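Local coordinates for glycosyltransferase-stabilizing protein Gtf2 (Streptococcus gordonii, PDB 5E9T) that partners the glycosyltransferase GtfA as the substrate-binding subunit of a complex that attaches the first GlcNAc to the serine-rich adhesin GspB before its export, at residues C126-A131 with T141-T146; H293-E298 with P322-M327; F312-L317 with V333-N338. One frame throughout, in Å; residues are numbered along the deposited sequence.

Contact 1: residues C126-A131 with T141-T146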
loop_
_atom_site.group_PDB
_atom_site.type_symbol
_atom_site.label_atom_id
_atom_site.label_comp_id
_atom_site.label_asym_id
_atom_site.label_seq_id
_atom_site.Cartn_x
_atom_site.Cartn_y
_atom_site.Cartn_z
ATOM N N CYS B 126 -25.452 -11.821 0.384
ATOM C CA CYS B 126 -25.208 -10.383 0.330
ATOM C C CYS B 126 -26.176 -9.777 -0.679
ATOM O O CYS B 126 -26.018 -9.960 -1.891
ATOM C CB CYS B 126 -23.758 -10.098 -0.053
ATOM S SG CYS B 126 -23.404 -8.382 -0.518
ATOM N N PHE B 127 -27.182 -9.060 -0.178
ATOM C CA PHE B 127 -28.223 -8.497 -1.026
ATOM C C PHE B 127 -27.984 -7.042 -1.407
ATOM O O PHE B 127 -28.686 -6.529 -2.287
ATOM C CB PHE B 127 -29.594 -8.629 -0.343
ATOM C CG PHE B 127 -29.755 -7.781 0.883
ATOM C CD1 PHE B 127 -29.241 -8.193 2.099
ATOM C CD2 PHE B 127 -30.444 -6.581 0.824
ATOM C CE1 PHE B 127 -29.395 -7.414 3.230
ATOM C CE2 PHE B 127 -30.601 -5.799 1.952
ATOM C CZ PHE B 127 -30.077 -6.216 3.156
ATOM N N ALA B 128 -27.022 -6.367 -0.785
ATOM C CA ALA B 128 -26.829 -4.952 -1.056
ATOM C C ALA B 128 -25.371 -4.569 -0.862
ATOM O O ALA B 128 -24.700 -5.078 0.040
ATOM C CB ALA B 128 -27.718 -4.090 -0.155
ATOM N N LYS B 129 -24.893 -3.668 -1.713
ATOM C CA LYS B 129 -23.629 -2.981 -1.503
ATOM C C LYS B 129 -23.889 -1.485 -1.533
ATOM O O LYS B 129 -24.589 -0.989 -2.420
ATOM C CB LYS B 129 -22.582 -3.344 -2.560
ATOM C CG LYS B 129 -22.348 -4.826 -2.780
ATOM C CD LYS B 129 -21.261 -5.011 -3.831
ATOM C CE LYS B 129 -21.134 -6.451 -4.285
ATOM N NZ LYS B 129 -20.215 -6.553 -5.456
ATOM N N THR B 130 -23.335 -0.777 -0.561
ATOM C CA THR B 130 -23.374 0.676 -0.533
ATOM C C THR B 130 -22.013 1.207 -0.963
ATOM O O THR B 130 -20.978 0.706 -0.513
ATOM C CB THR B 130 -23.732 1.185 0.862
ATOM O OG1 THR B 130 -24.926 0.534 1.307
ATOM C CG2 THR B 130 -23.968 2.678 0.844
ATOM N N ALA B 131 -22.015 2.198 -1.846
ATOM C CA ALA B 131 -20.792 2.821 -2.329
ATOM C C ALA B 131 -20.658 4.210 -1.724
ATOM O O ALA B 131 -21.646 4.936 -1.593
ATOM C CB ALA B 131 -20.782 2.905 -3.857
ATOM N N THR B 141 -26.868 2.883 -3.036
ATOM C CA THR B 141 -26.960 1.500 -2.597
ATOM C C THR B 141 -27.656 0.697 -3.682
ATOM O O THR B 141 -28.726 1.090 -4.151
ATOM C CB THR B 141 -27.727 1.368 -1.279
ATOM O OG1 THR B 141 -27.045 2.093 -0.248
ATOM C CG2 THR B 141 -27.837 -0.098 -0.883
ATOM N N THR B 142 -27.041 -0.408 -4.086
ATOM C CA THR B 142 -27.623 -1.322 -5.054
ATOM C C THR B 142 -28.168 -2.540 -4.324
ATOM O O THR B 142 -27.536 -3.053 -3.396
ATOM C CB THR B 142 -26.586 -1.758 -6.092
ATOM O OG1 THR B 142 -26.057 -0.605 -6.756
ATOM C CG2 THR B 142 -27.205 -2.694 -7.123
ATOM N N TYR B 143 -29.350 -2.993 -4.733
ATOM C CA TYR B 143 -29.957 -4.199 -4.189
ATOM C C TYR B 143 -30.061 -5.221 -5.312
ATOM O O TYR B 143 -30.639 -4.935 -6.367
ATOM C CB TYR B 143 -31.325 -3.894 -3.572
ATOM C CG TYR B 143 -31.270 -2.840 -2.481
ATOM C CD1 TYR B 143 -31.322 -1.486 -2.795
ATOM C CD2 TYR B 143 -31.160 -3.197 -1.140
ATOM C CE1 TYR B 143 -31.269 -0.516 -1.809
ATOM C CE2 TYR B 143 -31.108 -2.232 -0.143
ATOM C CZ TYR B 143 -31.164 -0.891 -0.486
ATOM O OH TYR B 143 -31.110 0.081 0.490
ATOM N N TYR B 144 -29.494 -6.403 -5.088
ATOM C CA TYR B 144 -29.322 -7.410 -6.124
ATOM C C TYR B 144 -30.320 -8.544 -5.949
ATOM O O TYR B 144 -30.718 -8.877 -4.830
ATOM C CB TYR B 144 -27.909 -8.000 -6.105
ATOM C CG TYR B 144 -26.798 -6.983 -6.148
ATOM C CD1 TYR B 144 -26.277 -6.453 -4.976
ATOM C CD2 TYR B 144 -26.262 -6.562 -7.356
ATOM C CE1 TYR B 144 -25.256 -5.525 -5.006
ATOM C CE2 TYR B 144 -25.243 -5.633 -7.395
ATOM C CZ TYR B 144 -24.742 -5.118 -6.219
ATOM O OH TYR B 144 -23.722 -4.195 -6.256
ATOM N N SER B 145 -30.704 -9.149 -7.070
ATOM C CA SER B 145 -31.468 -10.380 -6.999
ATOM C C SER B 145 -30.550 -11.511 -6.547
ATOM O O SER B 145 -29.340 -11.341 -6.385
ATOM C CB SER B 145 -32.101 -10.698 -8.353
ATOM O OG SER B 145 -31.131 -11.146 -9.287
ATOM N N THR B 146 -31.125 -12.694 -6.356
ATOM C CA THR B 146 -30.289 -13.840 -6.027
ATOM C C THR B 146 -29.467 -14.305 -7.219
ATOM O O THR B 146 -28.586 -15.156 -7.052
ATOM C CB THR B 146 -31.149 -14.980 -5.484
ATOM O OG1 THR B 146 -32.239 -15.226 -6.379
ATOM C CG2 THR B 146 -31.698 -14.611 -4.110
#
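K129 and Y144 cross at about a right angle on one face of a β-hairpin formed by strands 126-132 and 138-144. K129 CG, anti to the carbonyl carbon (chi1 -52°), sits 3.7 Å from CE1 of Y144, and the extended chain beyond it runs on past the phenol, with K129 CD 3.6 Å from Y144 OH. On this face T142 CG2 also covers one side of the Y144 ring, offset toward the rim.

F127 and Y143 lie side by side, pointing the same way, their CD2 atoms 4.0 Å apart and meeting edge to edge. A128, Y143, T130 and T141 share the other face of the hairpin. There A128 CB adds an oblique contact, 3.7 Å from Y143 CD2, and farther along, the hydroxyls of T130 and T141 share a hydrogen bond, OG1 to OG1, of 3.1 Å.

K129 and T142 form the antiparallel hydrogen-bonded pair, and Y144 N reaches F127 O at 2.9 Å. F127 and A128 of strand 126-132 form a classic β bulge opposite R119 of strand 114-120.

T130 OG1 also bonds R119 and T141 OG1 bonds H156, while T142 OG1 is held by R165 of the glycosyltransferase Gtf1 chain. The three threonine hydroxyls are thus matched by hydrogen bonds, and the K129 face borders Gtf1, where R188 packs on K129 and V173 on Y144.

Contact 2: residues H293-E298 with P322-M327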
loop_
_atom_site.group_PDB
_atom_site.type_symbol
_atom_site.label_atom_id
_atom_site.label_comp_id
_atom_site.label_asym_id
_atom_site.label_seq_id
_atom_site.Cartn_x
_atom_site.Cartn_y
_atom_site.Cartn_z
ATOM N N HIS B 293 -18.908 -8.582 30.604
ATOM C CA HIS B 293 -17.812 -8.891 29.695
ATOM C C HIS B 293 -16.455 -8.931 30.385
ATOM O O HIS B 293 -15.666 -9.846 30.126
ATOM C CB HIS B 293 -17.824 -7.924 28.520
ATOM C CG HIS B 293 -18.781 -8.341 27.452
ATOM N ND1 HIS B 293 -19.858 -7.574 27.065
ATOM C CD2 HIS B 293 -18.855 -9.486 26.732
ATOM C CE1 HIS B 293 -20.536 -8.215 26.129
ATOM N NE2 HIS B 293 -19.948 -9.377 25.908
ATOM N N SER B 294 -16.162 -7.980 31.265
ATOM C CA SER B 294 -15.009 -8.140 32.141
ATOM C C SER B 294 -15.093 -7.119 33.259
ATOM O O SER B 294 -15.959 -6.239 33.275
ATOM C CB SER B 294 -13.671 -8.008 31.411
ATOM O OG SER B 294 -12.649 -8.640 32.169
ATOM N N ASP B 295 -14.130 -7.217 34.159
ATOM C CA ASP B 295 -14.303 -6.670 35.469
ATOM C C ASP B 295 -13.777 -5.208 35.535
ATOM O O ASP B 295 -13.153 -4.731 34.600
ATOM C CB ASP B 295 -13.606 -7.629 36.459
ATOM C CG ASP B 295 -12.217 -8.005 36.029
ATOM O OD1 ASP B 295 -12.066 -8.955 35.234
ATOM O OD2 ASP B 295 -11.268 -7.354 36.504
ATOM N N GLN B 296 -14.050 -4.516 36.642
ATOM C CA GLN B 296 -14.859 -5.158 37.661
ATOM C C GLN B 296 -16.217 -4.567 37.926
ATOM O O GLN B 296 -16.455 -3.353 37.889
ATOM C CB GLN B 296 -14.073 -5.264 38.962
ATOM C CG GLN B 296 -14.561 -6.429 39.817
ATOM C CD GLN B 296 -14.700 -6.066 41.233
ATOM O OE1 GLN B 296 -14.895 -4.902 41.586
ATOM N NE2 GLN B 296 -14.638 -7.058 42.090
ATOM N N ILE B 297 -17.105 -5.517 38.204
ATOM C CA ILE B 297 -18.464 -5.282 38.644
ATOM C C ILE B 297 -18.372 -4.279 39.779
ATOM O O ILE B 297 -17.672 -4.518 40.770
ATOM C CB ILE B 297 -19.095 -6.605 39.118
ATOM C CG1 ILE B 297 -19.237 -7.614 37.967
ATOM C CG2 ILE B 297 -20.358 -6.338 39.866
ATOM C CD1 ILE B 297 -18.001 -8.487 37.759
ATOM N N GLU B 298 -19.085 -3.168 39.667
ATOM C CA GLU B 298 -18.892 -2.103 40.636
ATOM C C GLU B 298 -19.533 -2.526 41.950
ATOM O O GLU B 298 -20.744 -2.760 42.011
ATOM C CB GLU B 298 -19.484 -0.793 40.116
ATOM C CG GLU B 298 -19.107 0.450 40.910
ATOM C CD GLU B 298 -19.637 0.424 42.325
ATOM O OE1 GLU B 298 -18.906 0.856 43.238
ATOM O OE2 GLU B 298 -20.777 -0.050 42.521
ATOM N N PRO B 322 -7.928 -12.902 36.683
ATOM C CA PRO B 322 -7.758 -13.286 38.096
ATOM C C PRO B 322 -8.166 -12.186 39.076
ATOM O O PRO B 322 -8.351 -12.481 40.263
ATOM C CB PRO B 322 -6.267 -13.629 38.195
ATOM C CG PRO B 322 -5.939 -14.167 36.837
ATOM C CD PRO B 322 -6.753 -13.289 35.873
ATOM N N LYS B 323 -8.337 -10.943 38.608
ATOM C CA LYS B 323 -8.944 -9.901 39.434
ATOM C C LYS B 323 -10.322 -10.322 39.945
ATOM O O LYS B 323 -10.635 -10.121 41.126
ATOM C CB LYS B 323 -9.033 -8.594 38.639
ATOM C CG LYS B 323 -9.200 -7.317 39.467
ATOM C CD LYS B 323 -10.662 -6.988 39.730
ATOM C CE LYS B 323 -10.816 -5.653 40.448
ATOM N NZ LYS B 323 -10.746 -4.498 39.506
ATOM N N LEU B 324 -11.184 -10.860 39.069
ATOM C CA LEU B 324 -12.446 -11.406 39.575
ATOM C C LEU B 324 -12.309 -12.845 40.057
ATOM O O LEU B 324 -13.010 -13.240 40.995
ATOM C CB LEU B 324 -13.577 -11.324 38.543
ATOM C CG LEU B 324 -13.808 -12.502 37.611
ATOM C CD1 LEU B 324 -15.140 -12.377 36.916
ATOM C CD2 LEU B 324 -12.774 -12.269 36.657
ATOM N N LEU B 325 -11.441 -13.655 39.431
ATOM C CA LEU B 325 -11.277 -15.046 39.856
ATOM C C LEU B 325 -10.815 -15.072 41.307
ATOM O O LEU B 325 -10.847 -16.114 41.970
ATOM C CB LEU B 325 -10.295 -15.808 38.954
ATOM C CG LEU B 325 -10.842 -16.525 37.710
ATOM C CD1 LEU B 325 -9.728 -17.177 36.891
ATOM C CD2 LEU B 325 -11.882 -17.564 38.097
ATOM N N SER B 326 -10.392 -13.905 41.793
ATOM C CA SER B 326 -10.106 -13.712 43.208
ATOM C C SER B 326 -11.363 -13.787 44.068
ATOM O O SER B 326 -11.283 -14.184 45.236
ATOM C CB SER B 326 -9.415 -12.362 43.405
ATOM O OG SER B 326 -8.178 -12.317 42.715
HETATM N N MSE B 327 -12.522 -13.423 43.530
HETATM C CA MSE B 327 -13.699 -13.260 44.384
HETATM C C MSE B 327 -14.483 -14.547 44.618
HETATM O O MSE B 327 -15.302 -14.624 45.535
HETATM C CB MSE B 327 -14.603 -12.177 43.811
HETATM C CG MSE B 327 -13.902 -10.848 43.790
HETATM SE SE MSE B 327 -14.522 -9.732 45.222
HETATM C CE MSE B 327 -16.221 -9.377 44.449
#
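D295 meets the flank of K323, and Q296 crosses the same lysine, in a parallel α/β domain where the loop after strand 287-291 touches the weakly bonded helical turn 322-325 that follows strand 311-315. D295 OD2 lies 3.3 Å from both CB and CD of K323, so the carboxylate rests against the aliphatic part of the chain. From D295 OD2 to K323 NZ the distance is 4.2 Å: opposite charges that are near each other without forming a salt bridge. The lysine bends at chi2 (-89°), which carries CD past the carboxylate, and K323 CE then approaches CB of Q296 at 3.6 Å. The Q296 and K323 side chains cross at about a right angle.

Next to this pair, L324 CD2 stands 3.7 Å from D295 OD1. The amide end of Q296 lies near the selenomethionine M327, again with the two chains nearly perpendicular. No hydrogen bond spans the two segments, so contact between side chains is what joins them.

The second shell fixes the loop. D295 OD1 is hydrogen-bonded to S321 OG, just ahead of the helical turn, while Q296 O is bonded to H359 ND1. H293, at the start of the loop, bonds G361 O through ND1 and stacks on H76. M327 packs on L300 and D301 of helix 300-306, and its backbone N is bonded to L324 O. Within the loop, S294 OG donates to D295 OD1 at 3.1 Å from above the carboxylate plane, 56° out of it.

Contact 3: residues F312-L317 with V333-N338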
loop_
_atom_site.group_PDB
_atom_site.type_symbol
_atom_site.label_atom_id
_atom_site.label_comp_id
_atom_site.label_asym_id
_atom_site.label_seq_id
_atom_site.Cartn_x
_atom_site.Cartn_y
_atom_site.Cartn_z
ATOM N N PHE B 312 -24.538 -15.819 44.257
ATOM C CA PHE B 312 -24.098 -14.865 43.239
ATOM C C PHE B 312 -23.512 -15.636 42.066
ATOM O O PHE B 312 -22.458 -16.269 42.197
ATOM C CB PHE B 312 -23.076 -13.871 43.798
ATOM C CG PHE B 312 -23.674 -12.807 44.681
ATOM C CD1 PHE B 312 -23.269 -11.489 44.588
ATOM C CD2 PHE B 312 -24.637 -13.121 45.607
ATOM C CE1 PHE B 312 -23.829 -10.517 45.409
ATOM C CE2 PHE B 312 -25.191 -12.157 46.419
ATOM C CZ PHE B 312 -24.787 -10.857 46.319
ATOM N N ARG B 313 -24.187 -15.577 40.920
ATOM C CA ARG B 313 -23.709 -16.217 39.703
ATOM C C ARG B 313 -23.360 -15.148 38.683
ATOM O O ARG B 313 -24.217 -14.344 38.301
ATOM C CB ARG B 313 -24.743 -17.189 39.141
ATOM C CG ARG B 313 -25.366 -18.051 40.203
ATOM C CD ARG B 313 -25.659 -19.436 39.690
ATOM N NE ARG B 313 -26.044 -20.307 40.787
ATOM C CZ ARG B 313 -27.301 -20.578 41.105
ATOM N NH1 ARG B 313 -28.292 -20.048 40.400
ATOM N NH2 ARG B 313 -27.568 -21.379 42.126
ATOM N N ILE B 314 -22.105 -15.138 38.252
ATOM C CA ILE B 314 -21.619 -14.191 37.262
ATOM C C ILE B 314 -21.078 -14.976 36.082
ATOM O O ILE B 314 -20.355 -15.964 36.256
ATOM C CB ILE B 314 -20.545 -13.262 37.852
ATOM C CG1 ILE B 314 -21.129 -12.536 39.050
ATOM C CG2 ILE B 314 -20.007 -12.298 36.804
ATOM C CD1 ILE B 314 -20.454 -11.272 39.351
ATOM N N ALA B 315 -21.433 -14.537 34.882
ATOM C CA ALA B 315 -21.094 -15.275 33.684
ATOM C C ALA B 315 -20.558 -14.341 32.614
ATOM O O ALA B 315 -20.796 -13.128 32.619
ATOM C CB ALA B 315 -22.296 -16.061 33.149
ATOM N N ALA B 316 -19.794 -14.943 31.715
ATOM C CA ALA B 316 -19.314 -14.324 30.495
ATOM C C ALA B 316 -19.005 -15.460 29.542
ATOM O O ALA B 316 -18.789 -16.599 29.969
ATOM C CB ALA B 316 -18.066 -13.467 30.738
ATOM N N LEU B 317 -18.990 -15.156 28.247
ATOM C CA LEU B 317 -18.419 -16.141 27.343
ATOM C C LEU B 317 -16.947 -15.875 27.070
ATOM O O LEU B 317 -16.290 -16.703 26.436
ATOM C CB LEU B 317 -19.193 -16.221 26.029
ATOM C CG LEU B 317 -19.497 -14.980 25.193
ATOM C CD1 LEU B 317 -19.590 -15.415 23.740
ATOM C CD2 LEU B 317 -20.789 -14.338 25.662
ATOM N N VAL B 333 -20.145 -17.225 46.207
ATOM C CA VAL B 333 -20.208 -16.864 44.800
ATOM C C VAL B 333 -20.065 -18.128 43.958
ATOM O O VAL B 333 -19.347 -19.062 44.329
ATOM C CB VAL B 333 -19.118 -15.819 44.475
ATOM C CG1 VAL B 333 -18.809 -15.785 43.004
ATOM C CG2 VAL B 333 -19.551 -14.437 44.979
ATOM N N VAL B 334 -20.795 -18.176 42.841
ATOM C CA VAL B 334 -20.610 -19.177 41.792
ATOM C C VAL B 334 -20.348 -18.442 40.480
ATOM O O VAL B 334 -21.114 -17.548 40.105
ATOM C CB VAL B 334 -21.833 -20.104 41.640
ATOM C CG1 VAL B 334 -21.478 -21.340 40.800
ATOM C CG2 VAL B 334 -22.402 -20.501 42.991
ATOM N N LEU B 335 -19.285 -18.829 39.772
ATOM C CA LEU B 335 -18.862 -18.130 38.559
ATOM C C LEU B 335 -18.826 -19.053 37.348
ATOM O O LEU B 335 -18.289 -20.165 37.411
ATOM C CB LEU B 335 -17.494 -17.462 38.750
ATOM C CG LEU B 335 -17.523 -16.401 39.838
ATOM C CD1 LEU B 335 -16.221 -15.608 39.899
ATOM C CD2 LEU B 335 -18.720 -15.482 39.608
ATOM N N TYR B 336 -19.381 -18.562 36.240
ATOM C CA TYR B 336 -19.485 -19.299 34.989
ATOM C C TYR B 336 -18.672 -18.559 33.935
ATOM O O TYR B 336 -18.982 -17.412 33.608
ATOM C CB TYR B 336 -20.950 -19.423 34.557
ATOM C CG TYR B 336 -21.824 -20.233 35.498
ATOM C CD1 TYR B 336 -22.187 -19.742 36.749
ATOM C CD2 TYR B 336 -22.307 -21.479 35.121
ATOM C CE1 TYR B 336 -22.987 -20.483 37.605
ATOM C CE2 TYR B 336 -23.111 -22.221 35.964
ATOM C CZ TYR B 336 -23.447 -21.722 37.206
ATOM O OH TYR B 336 -24.250 -22.470 38.040
ATOM N N GLN B 337 -17.630 -19.199 33.412
ATOM C CA GLN B 337 -16.766 -18.550 32.436
ATOM C C GLN B 337 -16.789 -19.311 31.117
ATOM O O GLN B 337 -16.952 -20.534 31.089
ATOM C CB GLN B 337 -15.333 -18.419 32.954
ATOM C CG GLN B 337 -14.491 -19.664 32.865
ATOM C CD GLN B 337 -13.147 -19.479 33.531
ATOM O OE1 GLN B 337 -12.959 -18.559 34.330
ATOM N NE2 GLN B 337 -12.199 -20.346 33.200
ATOM N N ASN B 338 -16.601 -18.568 30.030
ATOM C CA ASN B 338 -16.942 -19.019 28.684
ATOM C C ASN B 338 -18.297 -19.720 28.714
ATOM O O ASN B 338 -18.440 -20.893 28.373
ATOM C CB ASN B 338 -15.859 -19.921 28.095
ATOM C CG ASN B 338 -14.584 -19.171 27.776
ATOM O OD1 ASN B 338 -14.033 -18.469 28.620
ATOM N ND2 ASN B 338 -14.120 -19.295 26.537
#
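Y336 lies alongside R313 across two neighbouring parallel strands, 311-315 and 333-336, the two strands of a β-α-β unit whose connection holds helix 322-325. Starting at CB, the tyrosine touches the methyl of A315, CB to CB, at 3.9 Å, and stands equally near I314 O. Its CB points to the R313 face of the sheet, and CG lies anti to the carbonyl carbon (chi1 -64°). I314 O lies at the ring edge, near its plane. Farther out, Y336 CE1 meets R313 CD at 3.5 Å in an oblique approach. At the tip, Y336 OH is 3.7 Å from R313 CD and a little farther from NE. The two side chains point the same way, but the guanidinium and the ring stand 84° apart, so the groups do not stack. R313 goes on to E350 O, which NH1 meets in a weak hydrogen bond, and helix 341-350 covers both side chains through L347. N447 of the glycosyltransferase Gtf1 chain packs on Y336 and on its neighbour V334.

The backbone ladder holds the strands together: Y336 N gives a straight bond to I314 O, and V334 N bonds F312 O, while I314 N and A316 N return bonds to V334 O and Y336 O. The opposite face is wholly apolar here. I314 and L335 lie side by side, and V333 CG2 reaches F312 CB; helix 300-306 packs over F312, I314 and V333 through L300 and V304. On that face, L335 CD2 touches I314 CB at 3.4 Å.

In the fold
Contacts 2 and 3 belong to one region, their centres about 10 Å apart, while contact 1 lies about 44 Å and 42 Å from them, centre to centre. Contact 1 comes first along the chain, in the large antiparallel sheet; contacts 2 and 3 follow, with their segments alternating: 293-298, 312-317, 322-327, 333-338. Strand 311-315, helix 322-325 and strand 333-336 make a β-α-β unit: contact 3 pairs its two strands, and contact 2 joins its helix to the loop after strand 287-291. They touch where I297 CD1 packs on I314 CD1 and L324 O lies by L335 CD1. Contacts 1 and 3 both border Gtf1, consistent with separate parts of GtfB contributing to the heterotetramer.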